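Local structure of arsenic responsive repressor ArsR (Corynebacterium glutamicum ATCC 13032, 6J0E) at residues M67-S70 against Q71-S75; N61-T64 against D65-G68; L44-L47 against S48-A52; T17-T20 against G21-S25. The protein represses transcription, probably binding operator DNA as a winged helix-turn-helix dimer, and is derepressed when As(III) binds. All blocks are in the same frame, centred on the assembly; numbering follows the deposited sequence.

Contact 1 (M67-S70 against Q71-S75)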
ATOM      1  N   MET B  67      20.990  -8.108   9.972  1.00 17.13           N
ATOM      2  CA  MET B  67      20.008  -7.707  10.914  1.00 12.40           C
ATOM      3  C   MET B  67      20.266  -7.962  12.412  1.00 14.79           C
ATOM      4  O   MET B  67      19.525  -7.452  13.235  1.00 12.82           O
ATOM      5  CB  MET B  67      18.692  -8.421  10.436  1.00 12.95           C
ATOM      6  CG  MET B  67      18.360  -8.066   9.018  1.00 13.32           C
ATOM      7  SD  MET B  67      16.688  -8.811   8.564  1.00 13.13           S
ATOM      8  CE  MET B  67      15.569  -7.823   9.600  1.00 14.17           C
ATOM      9  N   GLY B  68      21.277  -8.821  12.697  1.00 13.07           N
ATOM     10  CA  GLY B  68      21.533  -9.259  14.061  1.00 14.42           C
ATOM     11  C   GLY B  68      20.517 -10.153  14.685  1.00 16.00           C
ATOM     12  O   GLY B  68      20.432 -10.184  15.996  1.00 14.97           O
ATOM     13  N   LEU B  69      19.661 -10.790  13.811  1.00 13.88           N
ATOM     14  CA  LEU B  69      18.634 -11.665  14.351  1.00 15.34           C
ATOM     15  C   LEU B  69      19.060 -13.107  14.108  1.00 13.33           C
ATOM     16  O   LEU B  69      19.906 -13.334  13.323  1.00 13.28           O
ATOM     17  CB  LEU B  69      17.247 -11.397  13.821  1.00 19.29           C
ATOM     18  CG  LEU B  69      16.570  -9.970  13.993  1.00 20.59           C
ATOM     19  CD1 LEU B  69      16.801  -9.212  12.727  1.00 26.47           C
ATOM     20  CD2 LEU B  69      15.061 -10.084  14.016  1.00 26.81           C
ATOM     21  N   SER B  70      18.538 -14.081  14.847  1.00 17.26           N
ATOM     22  CA  SER B  70      19.022 -15.415  14.688  1.00 18.22           C
ATOM     23  C   SER B  70      18.596 -16.115  13.356  1.00 21.10           C
ATOM     24  O   SER B  70      17.574 -15.781  12.731  1.00 18.04           O
ATOM     25  CB  SER B  70      18.534 -16.204  15.894  1.00 17.69           C
ATOM     26  OG  SER B  70      17.145 -16.506  15.759  1.00 19.46           O
ATOM     27  N   GLN B  71      19.326 -17.156  12.954  1.00 19.27           N
ATOM     28  CA  GLN B  71      18.942 -17.807  11.717  1.00 20.65           C
ATOM     29  C   GLN B  71      17.489 -18.440  11.858  1.00 18.27           C
ATOM     30  O   GLN B  71      16.685 -18.326  10.954  1.00 14.83           O
ATOM     31  CB  GLN B  71      20.003 -18.866  11.295  1.00 20.42           C
ATOM     32  CG  GLN B  71      19.616 -19.805  10.181  1.00 24.60           C
ATOM     33  CD  GLN B  71      18.873 -21.026  10.709  1.00 30.29           C
ATOM     34  OE1 GLN B  71      19.372 -21.728  11.605  1.00 30.37           O
ATOM     35  NE2 GLN B  71      17.607 -21.266  10.195  1.00 27.53           N
ATOM     36  N   PRO B  72      17.160 -19.127  12.965  1.00 18.91           N
ATOM     37  CA  PRO B  72      15.707 -19.592  13.028  1.00 17.90           C
ATOM     38  C   PRO B  72      14.671 -18.404  12.899  1.00 17.10           C
ATOM     39  O   PRO B  72      13.569 -18.572  12.326  1.00 19.81           O
ATOM     40  CB  PRO B  72      15.640 -20.351  14.405  1.00 17.54           C
ATOM     41  CG  PRO B  72      17.089 -20.769  14.559  1.00 19.06           C
ATOM     42  CD  PRO B  72      17.886 -19.555  14.153  1.00 20.90           C
ATOM     43  N   THR B  73      15.012 -17.226  13.414  1.00 16.65           N
ATOM     44  CA  THR B  73      14.064 -16.113  13.318  1.00 18.34           C
ATOM     45  C   THR B  73      13.876 -15.689  11.884  1.00 17.93           C
ATOM     46  O   THR B  73      12.694 -15.576  11.393  1.00 16.60           O
ATOM     47  CB  THR B  73      14.498 -14.916  14.161  1.00 18.27           C
ATOM     48  OG1 THR B  73      14.255 -15.302  15.487  1.00 19.64           O
ATOM     49  CG2 THR B  73      13.657 -13.749  14.005  1.00 17.63           C
ATOM     50  N   ILE B  74      15.002 -15.370  11.229  1.00 15.44           N
ATOM     51  CA  ILE B  74      14.911 -14.918   9.862  1.00 15.81           C
ATOM     52  C   ILE B  74      14.335 -16.013   8.957  1.00 14.56           C
ATOM     53  O   ILE B  74      13.541 -15.760   8.069  1.00 14.54           O
ATOM     54  CB  ILE B  74      16.286 -14.568   9.287  1.00 18.65           C
ATOM     55  CG1 ILE B  74      16.922 -13.351  10.029  1.00 21.57           C
ATOM     56  CG2 ILE B  74      16.212 -14.205   7.817  1.00 20.95           C
ATOM     57  CD1 ILE B  74      16.275 -12.018   9.893  1.00 21.26           C
ATOM     58  N   SER B  75      14.765 -17.267   9.152  1.00 13.35           N
ATOM     59  CA  SER B  75      14.237 -18.332   8.335  1.00 12.57           C
ATOM     60  C   SER B  75      12.703 -18.437   8.499  1.00 12.99           C
ATOM     61  O   SER B  75      12.064 -18.729   7.530  1.00 13.10           O
ATOM     62  CB  SER B  75      14.843 -19.700   8.634  1.00 14.24           C
ATOM     63  OG  SER B  75      16.100 -19.719   8.055  1.00 17.66           O
TER
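S70 and T73 face each other across the first turn of helix 71-83, their hydroxyls OG and OG1 3.1 Å apart in a hydrogen bond in which either may be the donor. S70 is the N-cap residue. Its chi1 of 76° sets OG between its own backbone N and carbonyl carbon, turned back over the start of the helix, where it also lies 3.5 Å from CD of the P72 ring. The carbonyl of S70 opens the regular helix bonding: N of I74 meets S70 O at 3.0 Å, almost straight at 173°.

I74 can be followed outward from there. Its CB and then CG1 pass over S70 O, CG1 at 3.7 Å, and CD1 reaches the sulfur of M67, with SD 3.5 Å from CD1. The same methyl has CD1 of L69 at 4.0 Å, the side chains of L69 and I74 crossing at about a right angle. L69 sends its other branch to the threonine, CD2 to T73 CG2 3.9 Å. At the outer side, Q71 folds at chi2 (-87°) and gives NE2 to S75 OG, in the plane of its amide.

M67 and L69 continue onto helix 41-52, and I74 onto helix 60-67. G68, with positive phi, ends helix 60-67, and S70 starts the next: this is the turn of a helix-turn-helix, and helix 71-83 is the probable DNA-recognition helix, as in other ArsR-family repressors.

Contact 2 (N61-T64 against D65-G68)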
ATOM      1  N   ASN B  61      21.949 -16.466   5.677  1.00 17.75           N
ATOM      2  CA  ASN B  61      23.219 -16.114   6.396  1.00 23.76           C
ATOM      3  C   ASN B  61      23.556 -14.660   6.259  1.00 18.29           C
ATOM      4  O   ASN B  61      23.909 -14.028   7.227  1.00 16.76           O
ATOM      5  CB  ASN B  61      24.437 -16.859   5.919  1.00 28.56           C
ATOM      6  CG  ASN B  61      24.650 -18.078   6.687  1.00 34.03           C
ATOM      7  OD1 ASN B  61      23.680 -18.653   7.187  1.00 33.76           O
ATOM      8  ND2 ASN B  61      25.897 -18.509   6.787  1.00 36.76           N
ATOM      9  N   GLU B  62      23.369 -14.120   5.069  1.00 13.69           N
ATOM     10  CA  GLU B  62      23.676 -12.728   4.849  1.00 15.72           C
ATOM     11  C   GLU B  62      22.657 -11.838   5.608  1.00 15.49           C
ATOM     12  O   GLU B  62      23.008 -10.806   6.220  1.00 16.99           O
ATOM     13  CB  GLU B  62      23.687 -12.454   3.354  1.00 16.79           C
ATOM     14  CG  GLU B  62      24.029 -11.000   2.989  1.00 20.71           C
ATOM     15  CD  GLU B  62      24.142 -10.673   1.462  1.00 26.49           C
ATOM     16  OE1 GLU B  62      24.081 -11.548   0.555  1.00 22.30           O
ATOM     17  OE2 GLU B  62      24.262  -9.456   1.164  1.00 26.62           O
ATOM     18  N   LEU B  63      21.401 -12.260   5.643  1.00 14.32           N
ATOM     19  CA  LEU B  63      20.411 -11.397   6.273  1.00 12.21           C
ATOM     20  C   LEU B  63      20.593 -11.480   7.810  1.00 11.22           C
ATOM     21  O   LEU B  63      20.318 -10.524   8.514  1.00 11.53           O
ATOM     22  CB  LEU B  63      18.878 -11.802   5.957  1.00 13.29           C
ATOM     23  CG  LEU B  63      18.394 -11.360   4.571  1.00 13.59           C
ATOM     24  CD1 LEU B  63      17.139 -12.230   4.317  1.00 11.97           C
ATOM     25  CD2 LEU B  63      18.224  -9.830   4.632  1.00 15.58           C
ATOM     26  N   THR B  64      21.019 -12.662   8.322  1.00 12.27           N
ATOM     27  CA  THR B  64      21.175 -12.755   9.816  1.00 13.45           C
ATOM     28  C   THR B  64      22.379 -11.835  10.196  1.00 12.01           C
ATOM     29  O   THR B  64      22.285 -11.168  11.245  1.00 13.57           O
ATOM     30  CB  THR B  64      21.480 -14.121  10.356  1.00 15.27           C
ATOM     31  OG1 THR B  64      22.674 -14.512   9.737  1.00 22.06           O
ATOM     32  CG2 THR B  64      20.339 -15.180  10.075  1.00 16.73           C
ATOM     33  N   ASP B  65      23.429 -11.808   9.410  1.00 12.28           N
ATOM     34  CA  ASP B  65      24.525 -10.901   9.672  1.00 14.90           C
ATOM     35  C   ASP B  65      24.029  -9.410   9.638  1.00 14.64           C
ATOM     36  O   ASP B  65      24.398  -8.577  10.508  1.00 13.99           O
ATOM     37  CB  ASP B  65      25.679 -11.256   8.680  1.00 15.64           C
ATOM     38  CG  ASP B  65      27.114 -10.805   9.175  0.50 19.78           C
ATOM     39  OD1 ASP B  65      27.460 -10.780  10.390  0.50 16.30           O
ATOM     40  OD2 ASP B  65      27.893 -10.480   8.274  0.50 20.66           O
ATOM     41  N   LEU B  66      23.262  -9.062   8.609  1.00 14.42           N
ATOM     42  CA  LEU B  66      22.805  -7.651   8.396  1.00 17.39           C
ATOM     43  C   LEU B  66      21.888  -7.205   9.546  1.00 18.30           C
ATOM     44  O   LEU B  66      21.918  -6.035  10.022  1.00 14.20           O
ATOM     45  CB  LEU B  66      22.141  -7.484   6.992  1.00 17.38           C
ATOM     46  CG  LEU B  66      22.974  -7.558   5.703  1.00 19.28           C
ATOM     47  CD1 LEU B  66      22.039  -7.527   4.552  1.00 23.42           C
ATOM     48  CD2 LEU B  66      23.933  -6.337   5.621  1.00 22.07           C
ATOM     49  N   MET B  67      20.990  -8.108   9.972  1.00 17.13           N
ATOM     50  CA  MET B  67      20.008  -7.707  10.914  1.00 12.40           C
ATOM     51  C   MET B  67      20.266  -7.962  12.412  1.00 14.79           C
ATOM     52  O   MET B  67      19.525  -7.452  13.235  1.00 12.82           O
ATOM     53  CB  MET B  67      18.692  -8.421  10.436  1.00 12.95           C
ATOM     54  CG  MET B  67      18.360  -8.066   9.018  1.00 13.32           C
ATOM     55  SD  MET B  67      16.688  -8.811   8.564  1.00 13.13           S
ATOM     56  CE  MET B  67      15.569  -7.823   9.600  1.00 14.17           C
ATOM     57  N   GLY B  68      21.277  -8.821  12.697  1.00 13.07           N
ATOM     58  CA  GLY B  68      21.533  -9.259  14.061  1.00 14.42           C
ATOM     59  C   GLY B  68      20.517 -10.153  14.685  1.00 16.00           C
ATOM     60  O   GLY B  68      20.432 -10.184  15.996  1.00 14.97           O
TER
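T64 and D65 both turn back to the carbonyl of N61, whose oxygen is held twice. OG1 of T64 donates to N61 O at 2.8 Å, while the amide N of D65 reaches N61 O at 3.2 Å; both donors come from the same face of the carbonyl plane. A chi1 of 59° folds the threonine hydroxyl down against its own turn, which leaves CG2 beside the backbone N.

The next carbonyls each take one amide: L66 N on E62 O, M67 N on L63 O, and G68 N on T64 O at 2.9 Å. That last bond is bent (132°), at the point where G68, with positive phi, leaves the helix. The close packing is at the carbonyls of L63 and E62: CG of M67 rests 3.2 Å from L63 O, and CG of L66 3.3 Å from E62 O.

Between side-chain ends the packing is much looser. CD2 of L63 stands 4.5 Å from CD1 of L66, and CG of E62 is no nearer than 4.3 Å to that CD1. N61, E62 and D65 make up the solvent side, with the D65 carboxylate leading away from the turn; L66, though exposed, touches Q49 at the border.

The buried flank belongs to the helix-turn-helix interior: L63 lies between I74 of helix 71-83 and Q49 of helix 41-52, and beside it the partly exposed T64 and M67 pack on helix 71-83, M67 on helix 41-52 as well.

Contact 3 (L44-L47 against S48-A52)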
ATOM      1  N   LEU B  44       8.950  -6.389   7.670  1.00  9.41           N
ATOM      2  CA  LEU B  44       9.125  -5.157   6.902  1.00 11.94           C
ATOM      3  C   LEU B  44      10.568  -4.787   6.741  1.00 12.30           C
ATOM      4  O   LEU B  44      10.972  -4.310   5.675  1.00 10.44           O
ATOM      5  CB  LEU B  44       8.385  -3.963   7.601  1.00 13.20           C
ATOM      6  CG  LEU B  44       6.902  -4.083   7.401  1.00 13.23           C
ATOM      7  CD1 LEU B  44       6.360  -2.687   7.857  1.00 14.85           C
ATOM      8  CD2 LEU B  44       6.394  -4.338   6.013  1.00 13.60           C
ATOM      9  N   ARG B  45      11.311  -4.911   7.828  1.00 12.79           N
ATOM     10  CA  ARG B  45      12.797  -4.767   7.750  1.00 14.87           C
ATOM     11  C   ARG B  45      13.534  -5.730   6.839  1.00 12.81           C
ATOM     12  O   ARG B  45      14.514  -5.297   6.194  1.00 13.12           O
ATOM     13  CB  ARG B  45      13.421  -4.791   9.117  1.00 14.88           C
ATOM     14  CG  ARG B  45      12.930  -3.642   9.967  1.00 17.11           C
ATOM     15  CD  ARG B  45      13.900  -3.123  11.058  1.00 15.13           C
ATOM     16  NE  ARG B  45      14.403  -4.207  11.880  1.00 18.59           N
ATOM     17  CZ  ARG B  45      13.814  -4.778  12.922  1.00 15.80           C
ATOM     18  NH1 ARG B  45      12.621  -4.446  13.294  1.00 18.57           N
ATOM     19  NH2 ARG B  45      14.434  -5.774  13.570  1.00 18.44           N
ATOM     20  N   ILE B  46      13.116  -6.963   6.798  1.00 12.37           N
ATOM     21  CA  ILE B  46      13.679  -7.889   5.849  1.00 13.62           C
ATOM     22  C   ILE B  46      13.407  -7.307   4.513  1.00 13.47           C
ATOM     23  O   ILE B  46      14.339  -7.247   3.704  1.00 11.51           O
ATOM     24  CB  ILE B  46      13.158  -9.313   5.942  1.00 13.87           C
ATOM     25  CG1 ILE B  46      13.488  -9.846   7.301  1.00 12.57           C
ATOM     26  CG2 ILE B  46      13.668 -10.081   4.739  1.00 14.15           C
ATOM     27  CD1 ILE B  46      13.062 -11.272   7.666  1.00 12.78           C
ATOM     28  N   LEU B  47      12.132  -6.938   4.235  1.00 11.70           N
ATOM     29  CA  LEU B  47      11.884  -6.300   2.913  1.00 12.46           C
ATOM     30  C   LEU B  47      12.739  -5.136   2.591  1.00 15.78           C
ATOM     31  O   LEU B  47      13.165  -4.969   1.424  1.00 16.15           O
ATOM     32  CB  LEU B  47      10.397  -5.952   2.692  1.00 13.05           C
ATOM     33  CG  LEU B  47       9.639  -7.173   2.703  1.00 13.53           C
ATOM     34  CD1 LEU B  47       8.164  -6.786   2.612  1.00 15.05           C
ATOM     35  CD2 LEU B  47       9.960  -8.072   1.470  1.00 14.98           C
ATOM     36  N   SER B  48      12.925  -4.284   3.586  1.00 15.09           N
ATOM     37  CA  SER B  48      13.931  -3.185   3.515  1.00 15.81           C
ATOM     38  C   SER B  48      15.320  -3.497   3.209  1.00 14.05           C
ATOM     39  O   SER B  48      15.943  -2.796   2.440  1.00 14.23           O
ATOM     40  CB  SER B  48      13.957  -2.444   4.868  1.00 19.44           C
ATOM     41  OG  SER B  48      13.184  -1.314   4.691  1.00 29.38           O
ATOM     42  N   GLN B  49      15.839  -4.506   3.926  1.00 14.13           N
ATOM     43  CA  GLN B  49      17.237  -4.903   3.610  1.00 14.47           C
ATOM     44  C   GLN B  49      17.316  -5.435   2.142  1.00 16.21           C
ATOM     45  O   GLN B  49      18.304  -5.212   1.468  1.00 13.40           O
ATOM     46  CB  GLN B  49      17.742  -5.942   4.605  1.00 15.09           C
ATOM     47  CG  GLN B  49      17.777  -5.418   6.029  1.00 16.00           C
ATOM     48  CD  GLN B  49      19.097  -4.673   6.344  1.00 18.00           C
ATOM     49  OE1 GLN B  49      19.961  -4.534   5.448  1.00 15.43           O
ATOM     50  NE2 GLN B  49      19.201  -4.119   7.544  1.00 15.11           N
ATOM     51  N   LEU B  50      16.257  -6.176   1.686  1.00 15.87           N
ATOM     52  CA  LEU B  50      16.292  -6.709   0.359  1.00 16.44           C
ATOM     53  C   LEU B  50      16.248  -5.644  -0.670  1.00 18.05           C
ATOM     54  O   LEU B  50      17.084  -5.600  -1.635  1.00 20.61           O
ATOM     55  CB  LEU B  50      15.163  -7.715   0.166  1.00 15.15           C
ATOM     56  CG  LEU B  50      15.334  -8.926   1.065  1.00 15.97           C
ATOM     57  CD1 LEU B  50      14.104  -9.814   0.817  1.00 17.50           C
ATOM     58  CD2 LEU B  50      16.604  -9.728   0.826  1.00 16.89           C
ATOM     59  N   ALA B  51      15.369  -4.692  -0.479  1.00 19.19           N
ATOM     60  CA  ALA B  51      15.245  -3.623  -1.441  1.00 28.92           C
ATOM     61  C   ALA B  51      16.503  -2.691  -1.386  1.00 29.18           C
ATOM     62  O   ALA B  51      16.996  -2.246  -2.400  1.00 31.41           O
ATOM     63  CB  ALA B  51      13.931  -2.866  -1.163  1.00 31.22           C
ATOM     64  N   ALA B  52      17.037  -2.436  -0.202  1.00 31.32           N
ATOM     65  CA  ALA B  52      18.234  -1.616  -0.068  1.00 33.92           C
ATOM     66  C   ALA B  52      19.430  -2.260  -0.802  1.00 32.18           C
ATOM     67  O   ALA B  52      20.357  -1.580  -1.199  1.00 34.27           O
ATOM     68  CB  ALA B  52      18.507  -1.323   1.425  1.00 35.42           C
TER
HETATM   69  O   HOH W   1      17.365  -4.426  10.056  1.00  5.26           O
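I46 and L50, one turn apart on helix 41-52, lie side by side and point the same way, with CG2 of I46 4.0 Å from CD1 of L50. L50 also covers the carbonyl beneath it: its CG is 3.3 Å from I46 O, the oxygen that takes the L50 amide nearly along the C=O axis. CB of S48 comes within 3.2 Å of R45 O, three residues back, and CB of A51 within 3.4 Å of L47 O, four back. The backbone is bonded i to i+4 throughout, Q49 N to R45 O being short at 2.7 Å.

On the flank facing helix 60-67, R45 and Q49 are joined through a water. NE2 of Q49 gives it a bond of 3.1 Å; R45 NE adds a weak one, the water lying at the edge of the guanidinium, in its plane. Q49 bends at chi2 (-86°), which swings its amide away from the helix and to this water.

Within the winged helix-turn-helix domain, helix 41-52 packs against helices 60-67, 71-83 and 28-38 and strand 87-92. I46 meets M67 of helix 60-67 and I74, H77, L78 and M81 of helix 71-83, while L47 and L50 meet L87 of strand 87-92, and L44 and L47 meet L38 of helix 28-38.

Further out comes the second subunit. S48 OG is hydrogen-bonded to the backbone N of its L23, and R45 NH1 to its S28 OG; Q49 and A52 pack on its P22. A51 lines the arsenic pocket, with its side chain about 4 Å from the bound arsenic and against C16 of that other subunit.

Contact 4 (T17-T20 against G21-S25)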
ATOM      1  N   THR B  17     -10.183   4.973  -8.923  1.00 15.47           N
ATOM      2  CA  THR B  17     -10.564   4.269 -10.090  1.00 17.02           C
ATOM      3  C   THR B  17      -9.687   2.967 -10.215  1.00 14.24           C
ATOM      4  O   THR B  17     -10.211   2.016 -10.693  1.00 17.92           O
ATOM      5  CB  THR B  17     -10.561   5.185 -11.327  1.00 18.98           C
ATOM      6  OG1 THR B  17     -11.504   4.660 -12.282  1.00 25.73           O
ATOM      7  CG2 THR B  17      -9.266   5.290 -11.877  1.00 20.98           C
ATOM      8  N   LEU B  18      -8.435   2.969  -9.788  1.00 11.09           N
ATOM      9  CA  LEU B  18      -7.626   1.723  -9.810  1.00 13.84           C
ATOM     10  C   LEU B  18      -7.808   0.793  -8.556  1.00 13.34           C
ATOM     11  O   LEU B  18      -7.484  -0.410  -8.588  1.00 14.89           O
ATOM     12  CB  LEU B  18      -6.135   2.101  -9.971  1.00 17.28           C
ATOM     13  CG  LEU B  18      -5.803   3.059 -11.149  1.00 21.67           C
ATOM     14  CD1 LEU B  18      -4.365   3.526 -11.065  1.00 26.18           C
ATOM     15  CD2 LEU B  18      -6.047   2.559 -12.516  1.00 23.00           C
ATOM     16  N   ALA B  19      -8.341   1.300  -7.449  1.00  9.23           N
ATOM     17  CA  ALA B  19      -8.437   0.453  -6.227  1.00  8.51           C
ATOM     18  C   ALA B  19      -9.784  -0.237  -6.116  1.00  8.32           C
ATOM     19  O   ALA B  19      -9.878  -1.243  -5.456  1.00  9.55           O
ATOM     20  CB  ALA B  19      -8.167   1.320  -4.983  1.00  8.08           C
ATOM     21  N   THR B  20     -10.793   0.389  -6.638  1.00 10.66           N
ATOM     22  CA  THR B  20     -12.186  -0.105  -6.494  1.00 10.98           C
ATOM     23  C   THR B  20     -12.422  -1.509  -6.929  1.00 12.00           C
ATOM     24  O   THR B  20     -12.983  -2.273  -6.191  1.00 11.15           O
ATOM     25  CB  THR B  20     -13.206   0.766  -7.109  1.00 12.77           C
ATOM     26  OG1 THR B  20     -13.160   2.021  -6.430  1.00 14.03           O
ATOM     27  CG2 THR B  20     -14.577   0.265  -6.810  1.00 13.01           C
ATOM     28  N   GLY B  21     -11.898  -1.832  -8.124  1.00 11.52           N
ATOM     29  CA  GLY B  21     -12.100  -3.166  -8.560  1.00 10.74           C
ATOM     30  C   GLY B  21     -11.431  -4.196  -7.672  1.00 10.01           C
ATOM     31  O   GLY B  21     -12.052  -5.132  -7.277  1.00  9.96           O
ATOM     32  N   PRO B  22     -10.072  -4.105  -7.396  1.00  9.87           N
ATOM     33  CA  PRO B  22      -9.492  -5.185  -6.598  1.00 10.55           C
ATOM     34  C   PRO B  22     -10.070  -5.111  -5.204  1.00  9.37           C
ATOM     35  O   PRO B  22     -10.256  -6.135  -4.637  1.00 10.89           O
ATOM     36  CB  PRO B  22      -7.959  -4.829  -6.522  1.00 11.32           C
ATOM     37  CG  PRO B  22      -7.807  -3.872  -7.596  1.00 12.88           C
ATOM     38  CD  PRO B  22      -9.036  -3.205  -7.922  1.00 12.37           C
ATOM     39  N   LEU B  23     -10.444  -3.915  -4.694  1.00  8.04           N
ATOM     40  CA  LEU B  23     -10.952  -3.877  -3.354  1.00  8.25           C
ATOM     41  C   LEU B  23     -12.340  -4.578  -3.307  1.00  9.72           C
ATOM     42  O   LEU B  23     -12.633  -5.128  -2.255  1.00  8.94           O
ATOM     43  CB  LEU B  23     -11.197  -2.458  -2.902  1.00 10.17           C
ATOM     44  CG  LEU B  23      -9.882  -1.791  -2.335  1.00 10.86           C
ATOM     45  CD1 LEU B  23     -10.231  -0.313  -2.181  1.00 10.22           C
ATOM     46  CD2 LEU B  23      -9.404  -2.453  -1.059  1.00 11.88           C
ATOM     47  N   SER B  24     -13.030  -4.391  -4.350  1.00  8.14           N
ATOM     48  CA  SER B  24     -14.465  -4.951  -4.469  1.00  9.49           C
ATOM     49  C   SER B  24     -14.538  -6.433  -4.804  1.00 11.19           C
ATOM     50  O   SER B  24     -15.544  -7.095  -4.556  1.00 12.56           O
ATOM     51  CB  SER B  24     -15.293  -4.201  -5.419  1.00 11.17           C
ATOM     52  OG  SER B  24     -15.347  -2.845  -4.957  1.00  9.92           O
ATOM     53  N   SER B  25     -13.458  -6.955  -5.294  1.00 10.05           N
ATOM     54  CA  SER B  25     -13.412  -8.297  -5.790  1.00 10.29           C
ATOM     55  C   SER B  25     -13.410  -9.273  -4.635  1.00 10.28           C
ATOM     56  O   SER B  25     -13.121  -8.944  -3.516  1.00  9.44           O
ATOM     57  CB  SER B  25     -12.135  -8.532  -6.656  1.00 10.88           C
ATOM     58  OG  SER B  25     -11.042  -8.535  -5.844  1.00 12.72           O
TER
HETATM   59  O   HOH W   2     -10.600  -0.434 -10.182  1.00 20.62           O
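L18 has its carbonyl covered by the proline ring of the second segment, L18 O to P22 CD 3.3 Å; its side chain goes the other way, to T110 of helix 102-111. A19 starts the regular bonding. Its oxygen accepts L23 N at 2.8 Å, nearly along the line of the carbonyl, with CB and CG of L23 crowding over it, and CB of A19 meets CD1 of L23 at 3.8 Å.

This is the short helix 20-24, which follows the loop after strand 4-8 and precedes helix 28-38; P22 and L23 rest on V111 of helix 102-111, and A19 and L23 on I114. Near its start a water takes the amide of G21, its oxygen 2.8 Å from G21 N.

T20 comes last. Its carbonyl is gripped twice by S24, by N at 2.8 Å and by OG at 2.7 Å, from opposite faces of the carbonyl plane. A chi1 of -59° sets the serine OG beside its own backbone N, within reach of that oxygen. OG1 of T20 turns back to C16 O, and the T20 side chain packs on A51 of the second subunit, about 6 Å from a bound arsenic.

From the N terminus, contact 4 comes first, closing the turn from the loop after strand 4-8 into helix 20-24. Contact 3 follows on helix 41-52, then contact 2 on helix 60-67, and contact 1 carries that helix's end into helix 71-83. None encloses another: they run in series, contacts 2 and 1 overlapping at M67 and G68. M67 also packs SD on I46 CG1 at 3.6 Å, tying both to contact 3, while T64 CG2 of contact 2 lies against Q71 of contact 1. Contact 4 stands apart, its centre about 27 Å from that of contact 3 within the chain, yet each of these two touches the second subunit, near bound arsenic.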